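Local coordinates for DNA-binding protein reb1 (Schizosaccharomyces pombe, PDB 5EYB), which binds specific sites in ribosomal DNA and upstream of RNA polymerase II genes, and takes part in terminating RNA polymerase I transcription, at residues A[47-50]-A[51-55]; A[249-253]-A[254-258]; A[335-339]-A[340-344]. All coordinates share one frame; numbering follows the deposited sequence.

Contact 1: residues A[47-50]-A[51-55]; sequences KRLH and GPLSS
Leu-49 and Leu-53 meet through one methyl each, with CD2 of Leu-49 lying 4.1 Å from CD2 of Leu-53. The two side chains cross obliquely and touch only through these methyls. The torsions set this up. Leu-49 has CG beside its backbone N and anti to the carbonyl carbon (chi1 -56°), while Leu-53 has CG anti to the backbone N (chi1 -172°). From its inner position Leu-53 also packs on Leu-44 and on Phe-29 of helix 16-32.

Ser-54 comes in beside this pair with its CB. That carbon lies 4.3 Å from CB of Leu-49 and 3.9 Å from C of His-50. The serine thus covers the backbone of the incoming loop with a carbon.

His-50 is turned the other way. Its imidazole leads away from the helix, and NE2 is hydrogen-bonded to a DNA phosphate. Lys-47, modelled only to CB, also lies against a phosphate. Gly-51 makes the bend between loop and helix with a positive phi of 62°. Its carbonyl O then accepts from N of Ser-55 at 3.2 Å and more weakly from N of Ser-54.

This is the entry into helix 51-63 within a Myb-associated domain. No hydrogen bond joins residues 47-50 to residues 51-55. What joins the loop to the helix here is apolar contact and the continuous chain, while the polar imidazole is turned to the DNA backbone. Such a phosphate contact is probably not base-specific in itself.

Contact 2: residues A[249-253]-A[254-258]; sequences SDINW and TLVAQ. With nucleotides of chain B.
Asn-252 caps helix 253-260 by accepting from N of Leu-255 on OD1 at 2.6 Å. The N-H...O angle is 153°, and the donor lies in the carbonyl plane of the amide. CG stands anti to the backbone N (chi1 -175°), which swings the amide toward the first turn. Two backbone bonds continue the helix: N of Val-256 to O of Asn-252 at 2.9 Å, and N of Ala-257 to O of Trp-253 at 3.0 Å.

The other end of the same amide faces the DNA. ND2 of Asn-252 is 3.0 Å from OP2 of DG13 of chain B.

Apolar contacts form another group. Val-256 brings CG1 to the edge of the Trp-253 indole, 3.7 Å from CE3. Ile-251 CG2 sits over the centre of one indole face. The indole also meets the ring of Phe-272 on helix 265-275.

An alanine in place of Asn-252 would probably leave N of Leu-255 without its side-chain acceptor and the DG13 phosphate without the nearby amide.

This is the start of a predicted helix-turn-helix element of a Myb-type domain. The amide caps the helix with its oxygen and nears a phosphate with its nitrogen, consistent with placing the helix start.

Contact 3: residues A[335-339]-A[340-344]; sequences PSYDN and LPLLE
Tyr-337 and Leu-342 meet across a tight local turn, on the surface of the all-helical C-terminal part of the chain. The turn joins the short, weakly bonded helix 336-339 to helix 342-356. An i to i+4 bond runs from the short helix into the link: N of Leu-340 donates to O of Ser-336 at 3.0 Å, nearly in line with the C=O bond. The same oxygen also accepts from N of Asn-339 at 3.2 Å, so two amides grip it. Pro-341 then takes the N-cap position of the next helix.

The side chains add an apolar touch. CD1 of Leu-342 approaches the edge of the Tyr-337 ring, near its plane, and lies 3.8 Å from CE1. Leu-342 reaches back because its CG is anti to the backbone N (chi1 177°). Phe-327 and Lys-331 of helix 320-333 touch both residues, and Leu-291 of helix 284-299 also meets the tyrosine. These two side chains therefore face the neighbouring helices.

Leu-340 folds over the preceding peptide. Its CD2 comes within 3.6 Å of O of Asn-339, and the side chain also touches Ala-345 and Ser-348.

Polar bonds join the first helix to the second. OG of Ser-336 is hydrogen-bonded to OG of Ser-348. The phenol OH of Tyr-337 is hydrogen-bonded to OG1 of Thr-346, which also bonds the backbone O of Leu-342.

How the contacts relate
All three contacts are local and lie where a helix begins, but they share no helix and do not touch. Contacts 1 and 3 are on the surface; contact 2 is partly buried and closer to the centre of the chain. The centres of contacts 1 and 2 are about 46 Å apart, on opposite sides of the chain's centre, yet both approach DNA phosphates. Contact 1 does so with an imidazole beside an apolar turn, contact 2 with the amide that also caps its helix. Contact 3 is about 21 Å from the nucleic acid at its nearest atom. Its serine and tyrosine hydroxyls instead bond to the following helix of the same chain.

Contact 1: residues A[47-50]-A[51-55]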
loop_
_atom_site.group_PDB
_atom_site.type_symbol
_atom_site.label_atom_id
_atom_site.label_comp_id
_atom_site.label_asym_id
_atom_site.label_seq_id
_atom_site.Cartn_x
_atom_site.Cartn_y
_atom_site.Cartn_z
ATOM N N LYS A 47 -17.055 -5.226 19.657
ATOM C CA LYS A 47 -15.627 -5.310 19.382
ATOM C C LYS A 47 -15.083 -6.700 19.692
ATOM O O LYS A 47 -14.349 -7.278 18.895
ATOM C CB LYS A 47 -14.863 -4.255 20.185
ATOM N N ARG A 48 -15.449 -7.232 20.853
ATOM C CA ARG A 48 -14.995 -8.559 21.255
ATOM C C ARG A 48 -16.080 -9.607 21.030
ATOM O O ARG A 48 -17.244 -9.397 21.373
ATOM C CB ARG A 48 -14.563 -8.557 22.722
ATOM N N LEU A 49 -15.690 -10.735 20.451
ATOM C CA LEU A 49 -16.624 -11.821 20.193
ATOM C C LEU A 49 -16.658 -12.795 21.364
ATOM O O LEU A 49 -15.696 -12.895 22.126
ATOM C CB LEU A 49 -16.252 -12.549 18.903
ATOM C CG LEU A 49 -16.177 -11.644 17.673
ATOM C CD1 LEU A 49 -15.933 -12.451 16.407
ATOM C CD2 LEU A 49 -17.443 -10.809 17.551
ATOM N N HIS A 50 -17.772 -13.508 21.507
ATOM C CA HIS A 50 -17.936 -14.458 22.601
ATOM C C HIS A 50 -18.601 -15.743 22.130
ATOM O O HIS A 50 -19.242 -15.773 21.079
ATOM C CB HIS A 50 -18.759 -13.843 23.736
ATOM C CG HIS A 50 -18.222 -12.538 24.238
ATOM N ND1 HIS A 50 -18.509 -11.334 23.632
ATOM C CD2 HIS A 50 -17.417 -12.250 25.287
ATOM C CE1 HIS A 50 -17.904 -10.359 24.287
ATOM N NE2 HIS A 50 -17.234 -10.887 25.295
ATOM N N GLY A 51 -18.447 -16.799 22.921
ATOM C CA GLY A 51 -19.129 -18.056 22.676
ATOM C C GLY A 51 -18.771 -18.734 21.369
ATOM O O GLY A 51 -17.605 -18.758 20.974
ATOM N N PRO A 52 -19.782 -19.287 20.683
ATOM C CA PRO A 52 -19.611 -20.058 19.447
ATOM C C PRO A 52 -19.039 -19.237 18.298
ATOM O O PRO A 52 -18.278 -19.766 17.490
ATOM C CB PRO A 52 -21.036 -20.514 19.121
ATOM C CG PRO A 52 -21.913 -19.516 19.786
ATOM C CD PRO A 52 -21.202 -19.148 21.050
ATOM N N LEU A 53 -19.405 -17.962 18.230
ATOM C CA LEU A 53 -18.936 -17.089 17.160
ATOM C C LEU A 53 -17.432 -16.887 17.271
ATOM O O LEU A 53 -16.734 -16.767 16.266
ATOM C CB LEU A 53 -19.664 -15.746 17.201
ATOM C CG LEU A 53 -19.407 -14.800 16.028
ATOM C CD1 LEU A 53 -19.742 -15.479 14.710
ATOM C CD2 LEU A 53 -20.209 -13.520 16.193
ATOM N N SER A 54 -16.943 -16.859 18.506
ATOM C CA SER A 54 -15.513 -16.784 18.771
ATOM C C SER A 54 -14.824 -18.066 18.314
ATOM O O SER A 54 -13.739 -18.028 17.737
ATOM C CB SER A 54 -15.261 -16.538 20.259
ATOM O OG SER A 54 -13.876 -16.474 20.544
ATOM N N SER A 55 -15.467 -19.201 18.573
ATOM C CA SER A 55 -14.951 -20.496 18.147
ATOM C C SER A 55 -14.938 -20.611 16.626
ATOM O O SER A 55 -14.036 -21.218 16.044
ATOM C CB SER A 55 -15.782 -21.633 18.747
ATOM O OG SER A 55 -15.657 -21.675 20.158
#

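Contact 2: residues A[249-253]-A[254-258]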
loop_
_atom_site.group_PDB
_atom_site.type_symbol
_atom_site.label_atom_id
_atom_site.label_comp_id
_atom_site.label_asym_id
_atom_site.label_seq_id
_atom_site.Cartn_x
_atom_site.Cartn_y
_atom_site.Cartn_z
ATOM N N SER A 249 -1.894 13.496 -11.163
ATOM C CA SER A 249 -0.511 13.409 -11.621
ATOM C C SER A 249 0.395 14.333 -10.813
ATOM O O SER A 249 0.580 14.140 -9.609
ATOM C CB SER A 249 -0.420 13.752 -13.110
ATOM N N ASP A 250 0.973 15.319 -11.494
ATOM C CA ASP A 250 1.787 16.369 -10.875
ATOM C C ASP A 250 3.044 15.867 -10.150
ATOM O O ASP A 250 4.098 16.498 -10.237
ATOM C CB ASP A 250 0.933 17.190 -9.904
ATOM N N ILE A 251 2.943 14.749 -9.436
ATOM C CA ILE A 251 4.070 14.243 -8.653
ATOM C C ILE A 251 4.457 12.809 -9.019
ATOM O O ILE A 251 3.675 11.878 -8.826
ATOM C CB ILE A 251 3.768 14.293 -7.141
ATOM C CG1 ILE A 251 3.251 15.676 -6.739
ATOM C CG2 ILE A 251 5.009 13.927 -6.338
ATOM C CD1 ILE A 251 2.819 15.774 -5.289
ATOM N N ASN A 252 5.670 12.639 -9.538
ATOM C CA ASN A 252 6.193 11.316 -9.870
ATOM C C ASN A 252 6.988 10.741 -8.704
ATOM O O ASN A 252 8.166 11.056 -8.532
ATOM C CB ASN A 252 7.072 11.378 -11.123
ATOM C CG ASN A 252 7.545 10.003 -11.580
ATOM O OD1 ASN A 252 8.439 9.407 -10.979
ATOM N ND2 ASN A 252 6.953 9.501 -12.656
ATOM N N TRP A 253 6.345 9.891 -7.910
ATOM C CA TRP A 253 6.962 9.383 -6.690
ATOM C C TRP A 253 8.145 8.459 -6.961
ATOM O O TRP A 253 8.995 8.266 -6.094
ATOM C CB TRP A 253 5.922 8.667 -5.828
ATOM C CG TRP A 253 4.873 9.597 -5.318
ATOM C CD1 TRP A 253 3.542 9.570 -5.609
ATOM C CD2 TRP A 253 5.074 10.714 -4.446
ATOM N NE1 TRP A 253 2.897 10.595 -4.961
ATOM C CE2 TRP A 253 3.815 11.313 -4.241
ATOM C CE3 TRP A 253 6.194 11.263 -3.812
ATOM C CZ2 TRP A 253 3.646 12.434 -3.431
ATOM C CZ3 TRP A 253 6.025 12.374 -3.010
ATOM C CH2 TRP A 253 4.759 12.949 -2.827
ATOM N N THR A 254 8.206 7.896 -8.162
ATOM C CA THR A 254 9.342 7.059 -8.532
ATOM C C THR A 254 10.585 7.924 -8.723
ATOM O O THR A 254 11.675 7.568 -8.277
ATOM C CB THR A 254 9.069 6.251 -9.812
ATOM O OG1 THR A 254 7.949 5.383 -9.602
ATOM C CG2 THR A 254 10.279 5.412 -10.173
ATOM N N LEU A 255 10.415 9.068 -9.378
ATOM C CA LEU A 255 11.524 9.998 -9.549
ATOM C C LEU A 255 11.877 10.649 -8.217
ATOM O O LEU A 255 13.048 10.887 -7.929
ATOM C CB LEU A 255 11.192 11.068 -10.591
ATOM C CG LEU A 255 12.291 12.097 -10.877
ATOM C CD1 LEU A 255 13.535 11.424 -11.443
ATOM C CD2 LEU A 255 11.785 13.191 -11.814
ATOM N N VAL A 256 10.857 10.927 -7.409
ATOM C CA VAL A 256 11.040 11.522 -6.090
ATOM C C VAL A 256 11.945 10.661 -5.210
ATOM O O VAL A 256 12.866 11.166 -4.567
ATOM C CB VAL A 256 9.684 11.734 -5.385
ATOM C CG1 VAL A 256 9.846 11.743 -3.869
ATOM C CG2 VAL A 256 9.013 13.008 -5.887
ATOM N N ALA A 257 11.681 9.359 -5.195
ATOM C CA ALA A 257 12.481 8.427 -4.409
ATOM C C ALA A 257 13.906 8.329 -4.948
ATOM O O ALA A 257 14.865 8.238 -4.183
ATOM C CB ALA A 257 11.827 7.057 -4.393
ATOM N N GLN A 258 14.035 8.348 -6.270
ATOM C CA GLN A 258 15.338 8.265 -6.912
ATOM C C GLN A 258 16.247 9.415 -6.483
ATOM O O GLN A 258 17.423 9.206 -6.177
ATOM C CB GLN A 258 15.182 8.259 -8.436
ATOM C CG GLN A 258 16.495 8.367 -9.196
ATOM C CD GLN A 258 16.291 8.521 -10.691
ATOM O OE1 GLN A 258 15.297 8.049 -11.244
ATOM N NE2 GLN A 258 17.228 9.193 -11.351
ATOM P P DG B 13 3.046 8.731 -12.311
ATOM O OP1 DG B 13 2.334 9.989 -12.617
ATOM O OP2 DG B 13 4.281 8.757 -11.496
ATOM O "O5'" DG B 13 2.036 7.700 -11.620
ATOM C "C5'" DG B 13 0.895 7.248 -12.334
ATOM C "C4'" DG B 13 0.107 6.243 -11.519
ATOM O "O4'" DG B 13 0.733 4.951 -11.605
ATOM C "C3'" DG B 13 0.002 6.556 -10.025
ATOM O "O3'" DG B 13 -1.318 6.959 -9.721
ATOM C "C2'" DG B 13 0.366 5.234 -9.322
ATOM C "C1'" DG B 13 0.384 4.223 -10.465
ATOM N N9 DG B 13 1.362 3.155 -10.283
ATOM C C8 DG B 13 2.727 3.256 -10.410
ATOM N N7 DG B 13 3.353 2.135 -10.188
ATOM C C5 DG B 13 2.338 1.231 -9.897
ATOM C C6 DG B 13 2.409 -0.145 -9.574
ATOM O O6 DG B 13 3.413 -0.860 -9.477
ATOM N N1 DG B 13 1.150 -0.687 -9.350
ATOM C C2 DG B 13 -0.032 0.008 -9.429
ATOM N N2 DG B 13 -1.142 -0.692 -9.179
ATOM N N3 DG B 13 -0.115 1.298 -9.731
ATOM C C4 DG B 13 1.107 1.843 -9.952
ATOM P P DG B 12 8.526 6.658 -15.498
ATOM O OP1 DG B 12 8.879 8.045 -15.873
ATOM O OP2 DG B 12 9.313 5.943 -14.471
ATOM O "O5'" DG B 12 7.002 6.593 -15.026
ATOM C "C5'" DG B 12 5.966 6.911 -15.942
ATOM C "C4'" DG B 12 4.605 6.692 -15.312
ATOM O "O4'" DG B 12 4.279 5.284 -15.329
ATOM C "C3'" DG B 12 4.481 7.146 -13.850
ATOM O "O3'" DG B 12 3.384 8.047 -13.722
ATOM C "C2'" DG B 12 4.240 5.843 -13.076
ATOM C "C1'" DG B 12 3.609 4.961 -14.139
ATOM N N9 DG B 12 3.772 3.534 -13.895
ATOM C C8 DG B 12 4.953 2.834 -13.841
ATOM N N7 DG B 12 4.791 1.561 -13.614
ATOM C C5 DG B 12 3.414 1.406 -13.517
ATOM C C6 DG B 12 2.645 0.246 -13.278
ATOM O O6 DG B 12 3.041 -0.911 -13.100
ATOM N N1 DG B 12 1.284 0.526 -13.257
ATOM C C2 DG B 12 0.734 1.770 -13.443
ATOM N N2 DG B 12 -0.600 1.840 -13.387
ATOM N N3 DG B 12 1.443 2.868 -13.667
ATOM C C4 DG B 12 2.773 2.611 -13.691
#

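Contact 3: residues A[335-339]-A[340-344]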
loop_
_atom_site.group_PDB
_atom_site.type_symbol
_atom_site.label_atom_id
_atom_site.label_comp_id
_atom_site.label_asym_id
_atom_site.label_seq_id
_atom_site.Cartn_x
_atom_site.Cartn_y
_atom_site.Cartn_z
ATOM N N PRO A 335 13.788 35.093 9.430
ATOM C CA PRO A 335 15.129 35.590 9.104
ATOM C C PRO A 335 16.181 35.227 10.150
ATOM O O PRO A 335 17.372 35.216 9.843
ATOM C CB PRO A 335 14.935 37.111 9.045
ATOM C CG PRO A 335 13.483 37.300 8.796
ATOM C CD PRO A 335 12.809 36.188 9.533
ATOM N N SER A 336 15.740 34.930 11.367
ATOM C CA SER A 336 16.651 34.617 12.462
ATOM C C SER A 336 17.471 33.362 12.179
ATOM O O SER A 336 18.615 33.251 12.622
ATOM C CB SER A 336 15.873 34.450 13.767
ATOM O OG SER A 336 15.099 35.604 14.045
ATOM N N TYR A 337 16.892 32.425 11.433
ATOM C CA TYR A 337 17.561 31.157 11.149
ATOM C C TYR A 337 18.655 31.285 10.090
ATOM O O TYR A 337 19.459 30.372 9.905
ATOM C CB TYR A 337 16.540 30.103 10.725
ATOM C CG TYR A 337 15.724 29.574 11.879
ATOM C CD1 TYR A 337 16.205 28.547 12.681
ATOM C CD2 TYR A 337 14.479 30.110 12.179
ATOM C CE1 TYR A 337 15.465 28.064 13.746
ATOM C CE2 TYR A 337 13.733 29.634 13.241
ATOM C CZ TYR A 337 14.231 28.611 14.020
ATOM O OH TYR A 337 13.495 28.133 15.077
ATOM N N ASP A 338 18.688 32.418 9.398
ATOM C CA ASP A 338 19.754 32.681 8.443
ATOM C C ASP A 338 20.864 33.486 9.103
ATOM O O ASP A 338 21.975 33.570 8.583
ATOM C CB ASP A 338 19.221 33.420 7.215
ATOM C CG ASP A 338 18.402 32.524 6.304
ATOM O OD1 ASP A 338 17.889 31.491 6.786
ATOM O OD2 ASP A 338 18.269 32.852 5.107
ATOM N N ASN A 339 20.557 34.066 10.258
ATOM C CA ASN A 339 21.522 34.873 10.996
ATOM C C ASN A 339 22.281 34.075 12.050
ATOM O O ASN A 339 23.480 34.273 12.251
ATOM C CB ASN A 339 20.821 36.053 11.673
ATOM C CG ASN A 339 20.183 36.999 10.682
ATOM O OD1 ASN A 339 20.646 37.139 9.549
ATOM N ND2 ASN A 339 19.110 37.660 11.104
ATOM N N LEU A 340 21.576 33.172 12.722
ATOM C CA LEU A 340 22.128 32.485 13.881
ATOM C C LEU A 340 22.045 30.968 13.753
ATOM O O LEU A 340 21.249 30.453 12.969
ATOM C CB LEU A 340 21.396 32.945 15.143
ATOM C CG LEU A 340 21.442 34.447 15.421
ATOM C CD1 LEU A 340 20.460 34.826 16.518
ATOM C CD2 LEU A 340 22.855 34.879 15.785
ATOM N N PRO A 341 22.880 30.245 14.520
ATOM C CA PRO A 341 22.763 28.786 14.622
ATOM C C PRO A 341 21.406 28.377 15.185
ATOM O O PRO A 341 20.739 29.206 15.798
ATOM C CB PRO A 341 23.894 28.404 15.580
ATOM C CG PRO A 341 24.884 29.500 15.443
ATOM C CD PRO A 341 24.081 30.745 15.214
ATOM N N LEU A 342 21.024 27.119 14.984
ATOM C CA LEU A 342 19.702 26.609 15.358
ATOM C C LEU A 342 19.238 27.021 16.756
ATOM O O LEU A 342 18.097 27.449 16.930
ATOM C CB LEU A 342 19.688 25.081 15.247
ATOM C CG LEU A 342 18.405 24.364 15.670
ATOM C CD1 LEU A 342 17.213 24.851 14.859
ATOM C CD2 LEU A 342 18.568 22.860 15.531
ATOM N N LEU A 343 20.119 26.897 17.744
ATOM C CA LEU A 343 19.764 27.221 19.122
ATOM C C LEU A 343 19.396 28.692 19.281
ATOM O O LEU A 343 18.270 29.022 19.652
ATOM C CB LEU A 343 20.910 26.874 20.073
ATOM C CG LEU A 343 20.609 27.126 21.552
ATOM C CD1 LEU A 343 19.433 26.272 21.996
ATOM C CD2 LEU A 343 21.831 26.858 22.418
ATOM N N GLU A 344 20.354 29.568 18.994
ATOM C CA GLU A 344 20.167 31.005 19.165
ATOM C C GLU A 344 19.108 31.566 18.217
ATOM O O GLU A 344 18.376 32.490 18.574
ATOM C CB GLU A 344 21.493 31.745 18.960
ATOM C CG GLU A 344 22.543 31.472 20.028
ATOM C CD GLU A 344 23.258 30.148 19.831
ATOM O OE1 GLU A 344 23.078 29.522 18.765
ATOM O OE2 GLU A 344 24.002 29.736 20.745
#